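Local coordinates for protein glucose-6-phosphate isomerase (Chlamydia trachomatis D/UW-3/CX, PDB 6OTU) that catalyses the reversible isomerization of glucose-6-phosphate to fructose-6-phosphate, at residues F54-Y58 with L313-S317; A297-D301 with A474-H478; N357-R363 with W487-D493. All coordinates share one frame. Residues are numbered along the deposited sequence.

Contact 1. Residues F54-Y58 with L313-S317; sequences FTYSY and LPLLS. With ACT (acetate ion), chain B.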
ATOM      1  N   PHE A  54      17.480  13.243 -14.212  1.00 36.96           N
ATOM      2  CA  PHE A  54      16.425  13.665 -13.301  1.00 36.39           C
ATOM      3  C   PHE A  54      16.581  15.134 -12.945  1.00 36.82           C
ATOM      4  O   PHE A  54      17.678  15.686 -12.977  1.00 40.33           O
ATOM      5  CB  PHE A  54      16.425  12.899 -11.975  1.00 34.84           C
ATOM      6  CG  PHE A  54      16.318  11.424 -12.107  1.00 35.26           C
ATOM      7  CD1 PHE A  54      15.079  10.810 -12.191  1.00 34.77           C
ATOM      8  CD2 PHE A  54      17.453  10.640 -12.098  1.00 37.80           C
ATOM      9  CE1 PHE A  54      14.980   9.441 -12.299  1.00 35.17           C
ATOM     10  CE2 PHE A  54      17.366   9.265 -12.201  1.00 38.21           C
ATOM     11  CZ  PHE A  54      16.125   8.662 -12.301  1.00 36.93           C
ATOM     12  N   THR A  55      15.471  15.747 -12.550  1.00 37.59           N
ATOM     13  CA  THR A  55      15.500  16.948 -11.728  1.00 36.45           C
ATOM     14  C   THR A  55      14.864  16.627 -10.383  1.00 38.92           C
ATOM     15  O   THR A  55      13.860  15.906 -10.308  1.00 40.61           O
ATOM     16  CB  THR A  55      14.791  18.130 -12.409  1.00 37.91           C
ATOM     17  OG1 THR A  55      15.379  18.348 -13.697  1.00 39.18           O
ATOM     18  CG2 THR A  55      14.934  19.401 -11.570  1.00 37.73           C
ATOM     19  N   TYR A  56      15.488  17.128  -9.324  1.00 37.22           N
ATOM     20  CA  TYR A  56      15.038  16.946  -7.950  1.00 33.28           C
ATOM     21  C   TYR A  56      14.863  18.325  -7.330  1.00 45.41           C
ATOM     22  O   TYR A  56      15.835  19.080  -7.215  1.00 43.94           O
ATOM     23  CB  TYR A  56      16.058  16.132  -7.163  1.00 32.12           C
ATOM     24  CG  TYR A  56      15.652  15.685  -5.781  1.00 31.05           C
ATOM     25  CD1 TYR A  56      14.663  14.715  -5.598  1.00 35.32           C
ATOM     26  CD2 TYR A  56      16.277  16.207  -4.648  1.00 38.48           C
ATOM     27  CE1 TYR A  56      14.307  14.285  -4.332  1.00 35.79           C
ATOM     28  CE2 TYR A  56      15.925  15.775  -3.366  1.00 29.57           C
ATOM     29  CZ  TYR A  56      14.942  14.806  -3.220  1.00 39.65           C
ATOM     30  OH  TYR A  56      14.572  14.357  -1.962  1.00 36.05           O
ATOM     31  N   SER A  57      13.627  18.660  -6.959  1.00 33.75           N
ATOM     32  CA  SER A  57      13.290  19.937  -6.336  1.00 38.26           C
ATOM     33  C   SER A  57      12.870  19.687  -4.897  1.00 37.43           C
ATOM     34  O   SER A  57      12.062  18.797  -4.633  1.00 37.84           O
ATOM     35  CB  SER A  57      12.167  20.663  -7.084  1.00 37.18           C
ATOM     36  OG  SER A  57      12.080  22.034  -6.699  1.00 46.40           O
ATOM     37  N   TYR A  58      13.422  20.472  -3.974  1.00 36.33           N
ATOM     38  CA  TYR A  58      13.110  20.354  -2.555  1.00 34.91           C
ATOM     39  C   TYR A  58      12.860  21.723  -1.945  1.00 37.61           C
ATOM     40  O   TYR A  58      13.030  21.889  -0.734  1.00 38.34           O
ATOM     41  CB  TYR A  58      14.231  19.640  -1.776  1.00 34.75           C
ATOM     42  CG  TYR A  58      15.636  20.166  -2.055  1.00 40.81           C
ATOM     43  CD1 TYR A  58      16.285  19.865  -3.252  1.00 31.32           C
ATOM     44  CD2 TYR A  58      16.316  20.951  -1.122  1.00 39.85           C
ATOM     45  CE1 TYR A  58      17.567  20.329  -3.521  1.00 31.61           C
ATOM     46  CE2 TYR A  58      17.610  21.428  -1.389  1.00 36.83           C
ATOM     47  CZ  TYR A  58      18.228  21.109  -2.596  1.00 36.68           C
ATOM     48  OH  TYR A  58      19.510  21.556  -2.883  1.00 31.99           O
ATOM     49  N   LEU A 313      22.095  12.803  -5.624  1.00 33.96           N
ATOM     50  CA  LEU A 313      20.666  12.524  -5.463  1.00 39.03           C
ATOM     51  C   LEU A 313      20.377  11.618  -4.267  1.00 38.82           C
ATOM     52  O   LEU A 313      19.672  12.058  -3.344  1.00 36.82           O
ATOM     53  CB  LEU A 313      20.104  11.981  -6.783  1.00 39.23           C
ATOM     54  CG  LEU A 313      20.067  12.995  -7.939  1.00 34.51           C
ATOM     55  CD1 LEU A 313      19.925  12.295  -9.258  1.00 31.27           C
ATOM     56  CD2 LEU A 313      18.938  14.022  -7.746  1.00 31.21           C
ATOM     57  N   PRO A 314      20.914  10.391  -4.177  1.00 36.71           N
ATOM     58  CA  PRO A 314      20.562   9.554  -3.022  1.00 37.40           C
ATOM     59  C   PRO A 314      21.056  10.100  -1.690  1.00 30.24           C
ATOM     60  O   PRO A 314      20.381   9.907  -0.671  1.00 41.40           O
ATOM     61  CB  PRO A 314      21.195   8.198  -3.363  1.00 30.09           C
ATOM     62  CG  PRO A 314      22.279   8.502  -4.300  1.00 30.52           C
ATOM     63  CD  PRO A 314      21.840   9.691  -5.089  1.00 30.66           C
ATOM     64  N   LEU A 315      22.181  10.812  -1.671  1.00 33.89           N
ATOM     65  CA  LEU A 315      22.681  11.378  -0.424  1.00 35.10           C
ATOM     66  C   LEU A 315      21.803  12.528   0.060  1.00 39.25           C
ATOM     67  O   LEU A 315      21.543  12.652   1.260  1.00 40.37           O
ATOM     68  CB  LEU A 315      24.128  11.850  -0.603  1.00 31.50           C
ATOM     69  CG  LEU A 315      24.779  12.295   0.708  1.00 31.80           C
ATOM     70  CD1 LEU A 315      24.646  11.175   1.741  1.00 31.53           C
ATOM     71  CD2 LEU A 315      26.238  12.675   0.498  1.00 32.45           C
ATOM     72  N   LEU A 316      21.355  13.392  -0.856  1.00 30.95           N
ATOM     73  CA  LEU A 316      20.444  14.469  -0.478  1.00 30.92           C
ATOM     74  C   LEU A 316      19.118  13.906   0.014  1.00 34.31           C
ATOM     75  O   LEU A 316      18.608  14.307   1.065  1.00 37.50           O
ATOM     76  CB  LEU A 316      20.219  15.406  -1.669  1.00 31.17           C
ATOM     77  CG  LEU A 316      19.385  16.680  -1.530  1.00 35.39           C
ATOM     78  CD1 LEU A 316      19.749  17.459  -0.270  1.00 34.75           C
ATOM     79  CD2 LEU A 316      19.583  17.568  -2.761  1.00 40.08           C
ATOM     80  N   SER A 317      18.545  12.967  -0.738  1.00 30.08           N
ATOM     81  CA  SER A 317      17.266  12.404  -0.342  1.00 37.30           C
ATOM     82  C   SER A 317      17.374  11.714   1.019  1.00 30.82           C
ATOM     83  O   SER A 317      16.499  11.878   1.873  1.00 32.15           O
ATOM     84  CB  SER A 317      16.770  11.452  -1.424  1.00 31.45           C
ATOM     85  OG  SER A 317      15.853  10.524  -0.884  1.00 38.18           O
TER
HETATM   86  C   ACT B 601      14.513  16.798 -16.701  1.00 56.13           C
HETATM   87  O   ACT B 601      14.281  17.840 -16.041  1.00 55.41           O
HETATM   88  OXT ACT B 601      13.724  15.840 -16.926  1.00 55.86           O
HETATM   89  CH3 ACT B 601      15.978  16.660 -17.326  1.00 52.36           C
HETATM   90  O   HOH W   1      13.352  11.661  -1.998  1.00 43.44           O

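Contact 2. Residues A297-D301 with A474-H478; sequences AAAID and AFYEH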
ATOM      1  N   ALA A 297      21.036   1.563 -13.372  1.00 30.81           N
ATOM      2  CA  ALA A 297      21.474   1.363 -11.997  1.00 37.39           C
ATOM      3  C   ALA A 297      22.968   1.668 -11.829  1.00 35.71           C
ATOM      4  O   ALA A 297      23.366   2.411 -10.921  1.00 35.15           O
ATOM      5  CB  ALA A 297      21.145  -0.064 -11.566  1.00 30.45           C
ATOM      6  N   ALA A 298      23.815   1.124 -12.703  1.00 31.36           N
ATOM      7  CA  ALA A 298      25.252   1.370 -12.560  1.00 37.25           C
ATOM      8  C   ALA A 298      25.587   2.859 -12.616  1.00 39.67           C
ATOM      9  O   ALA A 298      26.517   3.319 -11.939  1.00 40.46           O
ATOM     10  CB  ALA A 298      26.021   0.618 -13.639  1.00 32.18           C
ATOM     11  N   ALA A 299      24.833   3.630 -13.400  1.00 36.99           N
ATOM     12  CA  ALA A 299      25.097   5.061 -13.491  1.00 39.80           C
ATOM     13  C   ALA A 299      24.829   5.762 -12.161  1.00 40.52           C
ATOM     14  O   ALA A 299      25.534   6.714 -11.810  1.00 32.26           O
ATOM     15  CB  ALA A 299      24.265   5.672 -14.618  1.00 32.29           C
ATOM     16  N   ILE A 300      23.814   5.312 -11.411  1.00 38.05           N
ATOM     17  CA  ILE A 300      23.536   5.910 -10.105  1.00 42.37           C
ATOM     18  C   ILE A 300      24.549   5.430  -9.064  1.00 42.81           C
ATOM     19  O   ILE A 300      24.997   6.218  -8.217  1.00 40.24           O
ATOM     20  CB  ILE A 300      22.077   5.634  -9.661  1.00 35.12           C
ATOM     21  CG1 ILE A 300      21.069   6.479 -10.468  1.00 30.71           C
ATOM     22  CG2 ILE A 300      21.885   5.935  -8.181  1.00 32.83           C
ATOM     23  CD1 ILE A 300      21.293   7.990 -10.397  1.00 38.07           C
ATOM     24  N   ASP A 301      24.922   4.142  -9.104  1.00 31.33           N
ATOM     25  CA  ASP A 301      26.034   3.662  -8.283  1.00 31.56           C
ATOM     26  C   ASP A 301      27.239   4.592  -8.389  1.00 35.28           C
ATOM     27  O   ASP A 301      27.847   4.955  -7.378  1.00 35.37           O
ATOM     28  CB  ASP A 301      26.447   2.248  -8.696  1.00 31.65           C
ATOM     29  CG  ASP A 301      25.337   1.219  -8.504  1.00 42.58           C
ATOM     30  OD1 ASP A 301      24.328   1.526  -7.828  1.00 41.14           O
ATOM     31  OD2 ASP A 301      25.475   0.107  -9.059  1.00 34.36           O
ATOM     32  N   ALA A 474      18.179   2.050  -8.128  1.00 30.62           N
ATOM     33  CA  ALA A 474      19.454   2.243  -7.445  1.00 30.76           C
ATOM     34  C   ALA A 474      19.416   3.478  -6.551  1.00 31.92           C
ATOM     35  O   ALA A 474      20.020   3.490  -5.471  1.00 33.82           O
ATOM     36  CB  ALA A 474      20.604   2.353  -8.468  1.00 33.57           C
ATOM     37  N   PHE A 475      18.705   4.514  -6.990  1.00 30.67           N
ATOM     38  CA  PHE A 475      18.523   5.717  -6.193  1.00 30.60           C
ATOM     39  C   PHE A 475      18.024   5.399  -4.793  1.00 40.86           C
ATOM     40  O   PHE A 475      18.572   5.886  -3.801  1.00 37.84           O
ATOM     41  CB  PHE A 475      17.543   6.634  -6.902  1.00 30.72           C
ATOM     42  CG  PHE A 475      17.113   7.796  -6.091  1.00 30.65           C
ATOM     43  CD1 PHE A 475      17.961   8.881  -5.910  1.00 36.11           C
ATOM     44  CD2 PHE A 475      15.839   7.838  -5.540  1.00 34.16           C
ATOM     45  CE1 PHE A 475      17.552   9.991  -5.170  1.00 35.54           C
ATOM     46  CE2 PHE A 475      15.421   8.937  -4.798  1.00 30.20           C
ATOM     47  CZ  PHE A 475      16.272  10.020  -4.622  1.00 38.67           C
ATOM     48  N   TYR A 476      16.964   4.591  -4.700  1.00 29.66           N
ATOM     49  CA  TYR A 476      16.375   4.299  -3.402  1.00 41.90           C
ATOM     50  C   TYR A 476      17.231   3.311  -2.623  1.00 39.23           C
ATOM     51  O   TYR A 476      17.338   3.418  -1.395  1.00 44.03           O
ATOM     52  CB  TYR A 476      14.942   3.784  -3.577  1.00 28.91           C
ATOM     53  CG  TYR A 476      13.927   4.908  -3.570  1.00 28.83           C
ATOM     54  CD1 TYR A 476      13.568   5.521  -2.377  1.00 28.64           C
ATOM     55  CD2 TYR A 476      13.363   5.392  -4.761  1.00 29.03           C
ATOM     56  CE1 TYR A 476      12.658   6.565  -2.355  1.00 31.23           C
ATOM     57  CE2 TYR A 476      12.456   6.443  -4.750  1.00 29.03           C
ATOM     58  CZ  TYR A 476      12.103   7.024  -3.538  1.00 33.46           C
ATOM     59  OH  TYR A 476      11.191   8.060  -3.471  1.00 32.62           O
ATOM     60  N   GLU A 477      17.858   2.354  -3.312  1.00 38.31           N
ATOM     61  CA  GLU A 477      18.798   1.464  -2.634  1.00 38.95           C
ATOM     62  C   GLU A 477      19.864   2.272  -1.908  1.00 36.94           C
ATOM     63  O   GLU A 477      20.156   2.019  -0.738  1.00 29.76           O
ATOM     64  CB  GLU A 477      19.441   0.485  -3.627  1.00 29.86           C
ATOM     65  CG  GLU A 477      18.444  -0.518  -4.206  1.00 35.54           C
ATOM     66  CD  GLU A 477      19.078  -1.534  -5.140  1.00 42.61           C
ATOM     67  OE1 GLU A 477      20.261  -1.354  -5.536  1.00 43.71           O
ATOM     68  OE2 GLU A 477      18.392  -2.533  -5.465  1.00 42.22           O
ATOM     69  N   HIS A 478      20.417   3.292  -2.568  1.00 30.90           N
ATOM     70  CA  HIS A 478      21.470   4.077  -1.932  1.00 33.38           C
ATOM     71  C   HIS A 478      20.931   5.078  -0.914  1.00 35.93           C
ATOM     72  O   HIS A 478      21.598   5.327   0.101  1.00 35.34           O
ATOM     73  CB  HIS A 478      22.304   4.767  -3.007  1.00 31.35           C
ATOM     74  CG  HIS A 478      23.030   3.782  -3.855  1.00 35.97           C
ATOM     75  ND1 HIS A 478      23.561   2.627  -3.326  1.00 36.81           N
ATOM     76  CD2 HIS A 478      23.252   3.728  -5.187  1.00 35.26           C
ATOM     77  CE1 HIS A 478      24.114   1.919  -4.294  1.00 34.36           C
ATOM     78  NE2 HIS A 478      23.944   2.567  -5.432  1.00 36.22           N
TER

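Contact 3. Residues N357-R363 with W487-D493; sequences NGKSISR and WGINSFD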
ATOM      1  N   ASN A 357      16.204  -0.807   7.419  1.00 31.92           N
ATOM      2  CA  ASN A 357      16.491   0.145   8.478  1.00 32.40           C
ATOM      3  C   ASN A 357      15.519   0.036   9.637  1.00 31.70           C
ATOM      4  O   ASN A 357      15.576   0.856  10.562  1.00 33.14           O
ATOM      5  CB  ASN A 357      16.548   1.559   7.887  1.00 28.73           C
ATOM      6  CG  ASN A 357      17.717   1.710   6.916  1.00 31.69           C
ATOM      7  OD1 ASN A 357      18.730   1.027   7.077  1.00 35.93           O
ATOM      8  ND2 ASN A 357      17.586   2.577   5.905  1.00 28.78           N
ATOM      9  N   GLY A 358      14.667  -0.990   9.646  1.00 33.98           N
ATOM     10  CA  GLY A 358      13.823  -1.231  10.802  1.00 28.73           C
ATOM     11  C   GLY A 358      14.596  -1.916  11.909  1.00 33.18           C
ATOM     12  O   GLY A 358      14.357  -3.085  12.213  1.00 29.26           O
ATOM     13  N   LYS A 359      15.537  -1.196  12.512  1.00 32.92           N
ATOM     14  CA  LYS A 359      16.497  -1.775  13.441  1.00 32.65           C
ATOM     15  C   LYS A 359      16.574  -0.911  14.685  1.00 29.96           C
ATOM     16  O   LYS A 359      16.235   0.276  14.655  1.00 32.18           O
ATOM     17  CB  LYS A 359      17.886  -1.890  12.813  1.00 30.00           C
ATOM     18  CG  LYS A 359      17.897  -2.597  11.469  1.00 37.78           C
ATOM     19  CD  LYS A 359      17.671  -4.101  11.653  1.00 34.96           C
ATOM     20  CE  LYS A 359      17.418  -4.789  10.324  1.00 32.49           C
ATOM     21  NZ  LYS A 359      18.555  -4.612   9.393  1.00 29.92           N
ATOM     22  N   SER A 360      17.014  -1.517  15.787  1.00 30.38           N
ATOM     23  CA  SER A 360      17.099  -0.757  17.028  1.00 38.73           C
ATOM     24  C   SER A 360      18.355  -1.117  17.818  1.00 36.90           C
ATOM     25  O   SER A 360      18.383  -0.960  19.039  1.00 38.10           O
ATOM     26  CB  SER A 360      15.840  -0.951  17.880  1.00 33.07           C
ATOM     27  OG  SER A 360      15.489  -2.314  17.930  1.00 36.88           O
ATOM     28  N   ILE A 361      19.400  -1.588  17.127  1.00 32.65           N
ATOM     29  CA  ILE A 361      20.744  -1.731  17.677  1.00 35.55           C
ATOM     30  C   ILE A 361      21.748  -1.256  16.629  1.00 34.35           C
ATOM     31  O   ILE A 361      21.508  -1.365  15.421  1.00 34.34           O
ATOM     32  CB  ILE A 361      21.066  -3.183  18.101  1.00 37.84           C
ATOM     33  CG1 ILE A 361      20.849  -4.133  16.929  1.00 36.75           C
ATOM     34  CG2 ILE A 361      20.250  -3.591  19.308  1.00 42.18           C
ATOM     35  CD1 ILE A 361      22.132  -4.650  16.373  1.00 49.46           C
ATOM     36  N   SER A 362      22.884  -0.731  17.106  1.00 34.76           N
ATOM     37  CA  SER A 362      23.968  -0.226  16.264  1.00 32.59           C
ATOM     38  C   SER A 362      24.855  -1.365  15.753  1.00 37.79           C
ATOM     39  O   SER A 362      24.847  -2.482  16.281  1.00 37.07           O
ATOM     40  CB  SER A 362      24.838   0.762  17.047  1.00 33.09           C
ATOM     41  OG  SER A 362      25.654   0.097  18.007  1.00 33.74           O
ATOM     42  N   ARG A 363      25.666  -1.058  14.730  1.00 41.44           N
ATOM     43  CA  ARG A 363      26.655  -2.023  14.241  1.00 39.44           C
ATOM     44  C   ARG A 363      27.649  -2.417  15.324  1.00 41.19           C
ATOM     45  O   ARG A 363      28.353  -3.420  15.164  1.00 50.22           O
ATOM     46  CB  ARG A 363      27.410  -1.468  13.031  1.00 44.53           C
ATOM     47  CG  ARG A 363      26.584  -1.417  11.743  1.00 52.89           C
ATOM     48  CD  ARG A 363      27.304  -0.686  10.596  1.00 55.83           C
ATOM     49  NE  ARG A 363      27.643   0.699  10.929  1.00 58.77           N
ATOM     50  CZ  ARG A 363      28.149   1.580  10.071  1.00 59.97           C
ATOM     51  NH1 ARG A 363      28.376   1.226   8.813  1.00 54.83           N
ATOM     52  NH2 ARG A 363      28.431   2.818  10.470  1.00 65.11           N
ATOM     53  N   TRP A 487      22.657   6.601  10.576  1.00 32.18           N
ATOM     54  CA  TRP A 487      22.212   6.044  11.853  1.00 37.31           C
ATOM     55  C   TRP A 487      23.253   5.126  12.496  1.00 41.10           C
ATOM     56  O   TRP A 487      23.260   4.973  13.724  1.00 45.39           O
ATOM     57  CB  TRP A 487      20.899   5.289  11.654  1.00 36.32           C
ATOM     58  CG  TRP A 487      19.769   6.223  11.387  1.00 31.43           C
ATOM     59  CD1 TRP A 487      19.600   7.466  11.929  1.00 36.88           C
ATOM     60  CD2 TRP A 487      18.673   6.025  10.491  1.00 33.61           C
ATOM     61  NE1 TRP A 487      18.463   8.046  11.442  1.00 31.29           N
ATOM     62  CE2 TRP A 487      17.870   7.188  10.555  1.00 34.95           C
ATOM     63  CE3 TRP A 487      18.278   4.972   9.654  1.00 30.40           C
ATOM     64  CZ2 TRP A 487      16.693   7.330   9.815  1.00 30.25           C
ATOM     65  CZ3 TRP A 487      17.121   5.113   8.915  1.00 29.92           C
ATOM     66  CH2 TRP A 487      16.337   6.287   8.998  1.00 32.22           C
ATOM     67  N   GLY A 488      24.135   4.515  11.704  1.00 35.52           N
ATOM     68  CA  GLY A 488      25.088   3.566  12.251  1.00 33.43           C
ATOM     69  C   GLY A 488      24.513   2.198  12.557  1.00 37.32           C
ATOM     70  O   GLY A 488      25.003   1.518  13.460  1.00 33.92           O
ATOM     71  N   ILE A 489      23.488   1.776  11.827  1.00 32.71           N
ATOM     72  CA  ILE A 489      22.862   0.487  12.026  1.00 39.65           C
ATOM     73  C   ILE A 489      23.308  -0.444  10.907  1.00 37.00           C
ATOM     74  O   ILE A 489      23.950  -0.030   9.947  1.00 36.08           O
ATOM     75  CB  ILE A 489      21.316   0.607  12.070  1.00 32.17           C
ATOM     76  CG1 ILE A 489      20.816   1.167  10.732  1.00 31.50           C
ATOM     77  CG2 ILE A 489      20.893   1.489  13.214  1.00 32.41           C
ATOM     78  CD1 ILE A 489      19.304   1.174  10.554  1.00 35.65           C
ATOM     79  N   ASN A 490      22.967  -1.728  11.026  1.00 32.63           N
ATOM     80  CA  ASN A 490      23.259  -2.693   9.965  1.00 36.04           C
ATOM     81  C   ASN A 490      22.032  -2.790   9.063  1.00 40.87           C
ATOM     82  O   ASN A 490      21.029  -3.429   9.408  1.00 31.84           O
ATOM     83  CB  ASN A 490      23.663  -4.049  10.533  1.00 33.17           C
ATOM     84  CG  ASN A 490      23.935  -5.093   9.435  1.00 40.29           C
ATOM     85  OD1 ASN A 490      23.979  -4.763   8.249  1.00 32.73           O
ATOM     86  ND2 ASN A 490      24.106  -6.365   9.837  1.00 33.74           N
ATOM     87  N   SER A 491      22.119  -2.150   7.895  1.00 33.30           N
ATOM     88  CA  SER A 491      20.999  -2.145   6.961  1.00 31.86           C
ATOM     89  C   SER A 491      20.807  -3.473   6.239  1.00 32.12           C
ATOM     90  O   SER A 491      19.842  -3.595   5.487  1.00 37.38           O
ATOM     91  CB  SER A 491      21.190  -1.048   5.903  1.00 35.19           C
ATOM     92  OG  SER A 491      21.287   0.249   6.466  1.00 33.38           O
ATOM     93  N   PHE A 492      21.688  -4.461   6.401  1.00 34.21           N
ATOM     94  CA  PHE A 492      21.760  -5.523   5.413  1.00 35.21           C
ATOM     95  C   PHE A 492      21.467  -6.911   5.954  1.00 32.01           C
ATOM     96  O   PHE A 492      21.587  -7.883   5.199  1.00 37.26           O
ATOM     97  CB  PHE A 492      23.134  -5.486   4.718  1.00 36.54           C
ATOM     98  CG  PHE A 492      23.483  -4.125   4.183  1.00 33.78           C
ATOM     99  CD1 PHE A 492      22.773  -3.583   3.103  1.00 33.07           C
ATOM    100  CD2 PHE A 492      24.475  -3.358   4.787  1.00 33.83           C
ATOM    101  CE1 PHE A 492      23.071  -2.308   2.616  1.00 37.21           C
ATOM    102  CE2 PHE A 492      24.774  -2.073   4.313  1.00 40.37           C
ATOM    103  CZ  PHE A 492      24.072  -1.545   3.226  1.00 31.49           C
ATOM    104  N   ASP A 493      21.063  -7.045   7.214  1.00 39.67           N
ATOM    105  CA  ASP A 493      20.504  -8.305   7.690  1.00 32.70           C
ATOM    106  C   ASP A 493      19.032  -8.105   8.061  1.00 33.24           C
ATOM    107  O   ASP A 493      18.439  -7.040   7.828  1.00 38.59           O
ATOM    108  CB  ASP A 493      21.341  -8.882   8.848  1.00 33.51           C
ATOM    109  CG  ASP A 493      21.389  -7.969  10.062  1.00 44.58           C
ATOM    110  OD1 ASP A 493      20.842  -6.834   9.993  1.00 42.00           O
ATOM    111  OD2 ASP A 493      21.990  -8.398  11.080  1.00 34.30           O
TER
HETATM  112  O   HOH W   2      21.400  -2.744  13.076  1.00 29.17           O
HETATM  113  O   HOH W   3      27.942   2.304  13.961  1.00 48.60           O

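Contact 1. Residues F54-Y58 with L313-S317
Where a helix packs against a beta sheet, alternate residues of the strand turn toward it, and Y56, L313 and L316 illustrate the rule, having the most surface buried here. Strand 54-57 lies between strands 48-51 and 456-461 of the mixed sheet, and helix 313-327 covers this face. The side chains of F54 and Y56 point at the helix; that of T55, between them, points away. Y56 makes the largest single contribution. Its CB rests on L313 CD2 at 3.6 Å, while farther out its CE2 lies 4.0 Å from L316 CG and its OH 3.7 Å from S317 CB, so one tyrosine spans slightly more than a helical turn. L313 CD1 also lies 4.1 Å from F54 CD2, and L316 CD2 approaches Y58 CE1 at 3.5 Å. The axes of the two short segments, 10.8 Å apart, run only 19° from parallel, the near alignment expected of alpha/beta packing. On the other side of the strand, T55 and S57 pack against V531 and L528 of the second subunit, and T55 OG1 gives a 2.6 Å hydrogen bond to the O atom of an acetate, probably from the crystallisation liquor. No direct hydrogen bond joins strand and helix, but water 1 is hydrogen-bonded to both Y56 OH and S317 OG, at 3.0 Å each. The chemistry is thus mainly aliphatic against aromatic; the buried hydroxyl is served by this water and, weakly, by S457.

Contact 2. Residues A297-D301 with A474-H478
A buried histidine-carboxylate hydrogen bond is the striking element of this interface: H478 NE2 donates to D301 OD1 at 2.6 Å, with an N-H...O angle of 162°. The carboxylate oxygen lies near the plane of the imidazole, at its edge, as suits a bond made along the N-H direction. This His-carboxylate pair lies away from the active site, so it is best read as a polar link within helix packing. Small residues let the backbones come close. A297 and A474 bring their CA atoms to 5.1 Å, their CB atoms meet at 4.0 Å, and A474 CB also lies 3.7 Å from A297 O. One turn further on, I300 covers A474, CB to CB at 3.8 Å, and its CG2 reaches F475 N at 3.7 Å and H478 CD2 at 4.0 Å. From the alanine contact the short axes, 9.2 Å apart at closest approach, diverge at a crossing angle of -37°, and the longer D301 and H478 side chains bridge the wider end. Both segments belong to longer helices, 287-303 and 466-487. R112 of helix 110-113 covers the polar side, forming salt bridges with D301 and E477; helix 80-89 touches H478 through M84 and M87, and helix 313-327 packs on F475 and, through P314, on H478, so the interface is surrounded by helices 80-89, 110-113 and 313-327.

Contact 3. Residues N357-R363 with W487-D493
Two irregular loops can be joined through backbone carbonyls as well as side chains. At W487, the ring edge meets N357, CZ3 to CB at 3.7 Å, while its NE1 hydrogen-bonds to N326 OD1. G488 follows with positive phi, where helix 466-487 ends; its O accepts a 2.9 Å hydrogen bond from R363 N. I489 fills the space between the loops, its CD1 4.1 Å from K359 CB and its CG2 3.7 Å from I361 O. N490 opens an Asx turn, its OD1 receiving F492 N at 3.0 Å, and its O takes a 2.7 Å bond from K359 NZ. S491 OG donates to N357 OD1 at 2.7 Å, and S491 O is hydrogen-bonded to R269 of the glucose-6-phosphate pocket. D493 adds two more partners for the lysine, which also bonds S356 O: K359 NZ reaches D493 O at 2.9 Å and forms a 3.2 Å salt bridge with OD1, while OD2 accepts a hydrogen bond from N447 ND2 of the second subunit. The contact thus ties the 345-357/375-377 loop to the 466-487/495-511 connection, at the subunit interface.

How the contacts relate
Helix 466-487 gives the three contacts a common thread: it supplies one side of contact 2, its F475 packs on L313 of contact 1, and its last residue, W487, opens the second segment of contact 3. Contacts 1 and 2, with centres 12 Å apart, form continuous packing, since F475 CE1 lies 3.4 Å from L313 C and P314 CB lies 3.6 Å from H478 CB. Contact 3 stands apart, its centre 20 Å from that of contact 2 and 23 Å from that of contact 1. It comes nearest the chemistry: the K359 side chain is about 6 Å from that of E355, the probable proton donor, and the side chain of D493 about 8 Å from bound glucose-6-phosphate. Contacts 1 and 3 both touch the second subunit.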